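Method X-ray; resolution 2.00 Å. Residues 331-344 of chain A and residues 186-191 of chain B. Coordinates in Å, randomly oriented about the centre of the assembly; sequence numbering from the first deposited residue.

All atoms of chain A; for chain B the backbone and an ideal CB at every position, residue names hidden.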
# COMPACT_ATOMS: atom_id res chain seq x y z
N VAL A 331 1.80 -7.12 9.08
CA VAL A 331 1.13 -6.83 7.82
C VAL A 331 0.07 -5.73 7.99
O VAL A 331 -0.07 -4.85 7.14
CB VAL A 331 0.46 -8.10 7.24
CG1 VAL A 331 -0.44 -7.75 6.07
CG2 VAL A 331 1.55 -9.09 6.79
N ALA A 332 -0.67 -5.79 9.09
CA ALA A 332 -1.70 -4.81 9.38
C ALA A 332 -1.07 -3.47 9.76
O ALA A 332 -1.56 -2.41 9.37
CB ALA A 332 -2.62 -5.31 10.51
N GLU A 333 0.01 -3.52 10.53
CA GLU A 333 0.69 -2.30 10.95
C GLU A 333 1.28 -1.57 9.74
O GLU A 333 1.35 -0.33 9.73
CB GLU A 333 1.79 -2.60 11.97
CG GLU A 333 1.28 -3.06 13.33
CD GLU A 333 0.28 -2.09 13.95
OE1 GLU A 333 0.55 -0.87 13.96
OE2 GLU A 333 -0.79 -2.55 14.42
N ARG A 334 1.71 -2.32 8.73
CA ARG A 334 2.27 -1.69 7.54
C ARG A 334 1.18 -0.93 6.81
O ARG A 334 1.40 0.19 6.36
CB ARG A 334 2.88 -2.73 6.58
CG ARG A 334 3.14 -2.15 5.19
CD ARG A 334 4.12 -2.97 4.36
NE ARG A 334 3.60 -4.27 3.95
CZ ARG A 334 4.29 -5.14 3.23
NH1 ARG A 334 5.53 -4.84 2.83
NH2 ARG A 334 3.77 -6.32 2.90
N GLU A 335 0.01 -1.54 6.67
CA GLU A 335 -1.08 -0.87 5.98
C GLU A 335 -1.49 0.39 6.74
O GLU A 335 -1.83 1.40 6.13
CB GLU A 335 -2.28 -1.82 5.81
CG GLU A 335 -1.99 -2.98 4.83
CD GLU A 335 -1.31 -2.50 3.55
OE1 GLU A 335 -1.87 -1.60 2.87
OE2 GLU A 335 -0.21 -3.01 3.23
N ALA A 336 -1.44 0.33 8.06
CA ALA A 336 -1.80 1.49 8.88
C ALA A 336 -0.88 2.69 8.64
O ALA A 336 -1.29 3.83 8.85
CB ALA A 336 -1.79 1.10 10.36
N LEU A 337 0.34 2.44 8.19
CA LEU A 337 1.30 3.52 7.95
C LEU A 337 1.19 4.13 6.56
O LEU A 337 1.66 5.25 6.32
CB LEU A 337 2.73 3.01 8.14
CG LEU A 337 3.11 2.56 9.56
CD1 LEU A 337 4.41 1.78 9.51
CD2 LEU A 337 3.23 3.77 10.46
N ARG A 338 0.58 3.39 5.64
CA ARG A 338 0.45 3.83 4.26
C ARG A 338 -0.21 5.20 4.11
O ARG A 338 0.29 6.04 3.36
CB ARG A 338 -0.31 2.76 3.46
CG ARG A 338 -0.07 2.82 1.96
CD ARG A 338 -0.67 1.61 1.23
NE ARG A 338 -0.11 0.34 1.68
CZ ARG A 338 1.07 -0.15 1.30
NH1 ARG A 338 1.84 0.52 0.45
NH2 ARG A 338 1.48 -1.33 1.76
N LEU A 339 -1.31 5.45 4.82
CA LEU A 339 -1.99 6.74 4.71
C LEU A 339 -1.10 7.91 5.14
O LEU A 339 -1.18 9.00 4.58
CB LEU A 339 -3.30 6.74 5.52
CG LEU A 339 -4.18 8.00 5.43
CD1 LEU A 339 -4.54 8.30 3.98
CD2 LEU A 339 -5.45 7.79 6.26
N GLU A 340 -0.25 7.67 6.14
CA GLU A 340 0.66 8.70 6.65
C GLU A 340 1.63 9.19 5.57
O GLU A 340 1.91 10.39 5.46
CB GLU A 340 1.49 8.17 7.82
CG GLU A 340 0.81 8.25 9.16
CD GLU A 340 1.76 7.88 10.29
OE1 GLU A 340 2.91 8.37 10.28
OE2 GLU A 340 1.34 7.12 11.18
N LEU A 341 2.18 8.25 4.81
CA LEU A 341 3.11 8.61 3.75
C LEU A 341 2.37 9.35 2.63
O LEU A 341 2.88 10.34 2.09
CB LEU A 341 3.79 7.36 3.19
CG LEU A 341 4.76 7.61 2.02
CD1 LEU A 341 5.76 8.70 2.40
CD2 LEU A 341 5.48 6.32 1.66
N VAL A 342 1.18 8.88 2.29
CA VAL A 342 0.37 9.50 1.25
C VAL A 342 0.08 10.96 1.61
O VAL A 342 0.16 11.86 0.76
CB VAL A 342 -0.97 8.74 1.07
CG1 VAL A 342 -1.90 9.52 0.14
CG2 VAL A 342 -0.68 7.36 0.48
N LYS A 343 -0.25 11.20 2.87
CA LYS A 343 -0.55 12.54 3.35
C LYS A 343 0.68 13.44 3.33
O LYS A 343 0.59 14.63 3.01
CB LYS A 343 -1.14 12.47 4.77
CG LYS A 343 -2.51 11.81 4.80
CD LYS A 343 -2.97 11.46 6.21
CE LYS A 343 -3.38 12.68 7.02
NZ LYS A 343 -3.99 12.24 8.31
N ALA A 344 1.84 12.89 3.66
CA ALA A 344 3.06 13.69 3.67
C ALA A 344 3.44 14.13 2.26
O ALA A 344 3.99 15.20 2.07
CB ALA A 344 4.21 12.90 4.30
N UNK B 186 -13.74 5.04 3.43
CA UNK B 186 -12.57 5.92 3.34
C UNK B 186 -11.30 5.15 3.02
O UNK B 186 -11.31 3.93 2.91
CB UNK B 186 -12.39 6.69 4.65
N UNK B 187 -10.19 5.88 2.88
CA UNK B 187 -8.91 5.24 2.63
C UNK B 187 -8.68 4.38 3.87
O UNK B 187 -9.12 4.74 4.96
CB UNK B 187 -7.78 6.24 2.39
N UNK B 188 -8.00 3.26 3.71
CA UNK B 188 -7.73 2.38 4.84
C UNK B 188 -7.04 3.16 5.97
O UNK B 188 -6.19 4.00 5.72
CB UNK B 188 -6.87 1.20 4.40
N UNK B 189 -7.43 2.87 7.21
CA UNK B 189 -6.82 3.53 8.35
C UNK B 189 -7.32 4.94 8.66
O UNK B 189 -6.99 5.49 9.71
CB UNK B 189 -5.31 3.59 8.12
N UNK B 190 -8.11 5.52 7.76
CA UNK B 190 -8.63 6.87 7.98
C UNK B 190 -9.46 6.90 9.27
O UNK B 190 -9.25 7.75 10.14
CB UNK B 190 -9.47 7.33 6.79
N UNK B 191 -10.41 5.98 9.38
CA UNK B 191 -11.26 5.90 10.56
C UNK B 191 -10.76 4.73 11.41
O UNK B 191 -10.54 3.63 10.90
CB UNK B 191 -12.73 5.73 10.18

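Position 186 lies beyond the reach of the helix: nothing of chain A comes within 5.5 Å of its ideal CB. Its backbone angles, -64/178, suit many residues, and chain A gives no ground for choosing. The deposited residue is P186(B), whose ring fits the fixed phi near -64°.

At position 187 CA-to-CB points toward the helix, and the ideal CB stands 4.2 Å from L339(A) CD1. The neighbour is a methyl group with no donor or acceptor, so a small residue or a modest aliphatic one would serve. S187(B) is found, its CB 4.1 Å from L339(A) CD1, while OG is hydrogen-bonded elsewhere in the structure. S187(B) O accepts a hydrogen bond from the N of position 190 at 3.1 Å, closing a type II turn.

Position 188 sends CA-to-CB sideways, with its ideal CB 5.3 Å from E335(A) O. A short side chain would touch little, whereas a long or aromatic one could run along the helix past E335(A) and A336(A) to A332(A), whose small methyl leaves room. Phenylalanine, tyrosine, methionine or leucine are all plausible; a polar tip could also exploit the carbonyl of A332(A). The residue is Y188(B). With chi1 at 177° its ring reaches the helix, CE2 lying 3.4 Å from E335(A) CB and 3.6 Å from A336(A) N, the latter at the ring edge. The hydroxyl does not bond the helix directly; a water donates to both Y188(B) OH (2.7 Å) and A332(A) O (3.1 Å). A second water donates to Y188(B) O and E335(A) O and accepts from L339(A) N, joining backbone to backbone where the helix has no direct bond to the loop.

Position 189 has phi/psi of 79/-10, the third corner of the turn. A CB here would be jammed against the carbonyl O of position 188, which by itself calls for glycine. It would also point toward the helix, 4.1 Å from A336(A) O. G189(B) meets the demand, and its C lies 4.2 Å from L339(A) CD2.

At position 190 CA-to-CB points sideways, yet the ideal CB is 4.1 Å from L339(A) CD2. An aliphatic stem suits this leucine; further out, K343(A) would favour an acidic end. R190(B) supplies the stem but not the acid: its guanidinium has L339(A) CD2 over one face, and NH1 lies 4.4 Å from K343(A) NZ, like charges close together, both nitrogens being hydrogen-bonded elsewhere in the structure.

At position 191 CA-to-CB points away from the helix, which therefore sets no preference; it is V191(B).

Chain B 186-191: PSYGRV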
# COMPACT_ATOMS: atom_id res chain seq x y z
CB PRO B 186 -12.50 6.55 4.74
CG PRO B 186 -13.89 6.39 5.29
CD PRO B 186 -14.29 5.02 4.79
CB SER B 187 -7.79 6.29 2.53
OG SER B 187 -8.00 7.18 1.45
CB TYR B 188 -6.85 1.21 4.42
CG TYR B 188 -6.46 0.29 5.55
CD1 TYR B 188 -7.25 -0.81 5.90
CD2 TYR B 188 -5.29 0.51 6.29
CE1 TYR B 188 -6.89 -1.66 6.94
CE2 TYR B 188 -4.92 -0.33 7.34
CZ TYR B 188 -5.72 -1.41 7.66
OH TYR B 188 -5.34 -2.26 8.67
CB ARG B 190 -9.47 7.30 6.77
CG ARG B 190 -10.18 8.64 6.92
CD ARG B 190 -9.25 9.82 6.73
NE ARG B 190 -8.81 9.97 5.34
CZ ARG B 190 -8.00 10.94 4.93
NH1 ARG B 190 -7.55 11.84 5.79
NH2 ARG B 190 -7.64 11.03 3.65
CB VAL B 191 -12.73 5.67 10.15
CG1 VAL B 191 -13.61 5.54 11.39
CG2 VAL B 191 -13.20 6.82 9.27
O HOH W 1 -4.07 -1.55 10.98
O HOH W 2 -3.21 3.67 6.00
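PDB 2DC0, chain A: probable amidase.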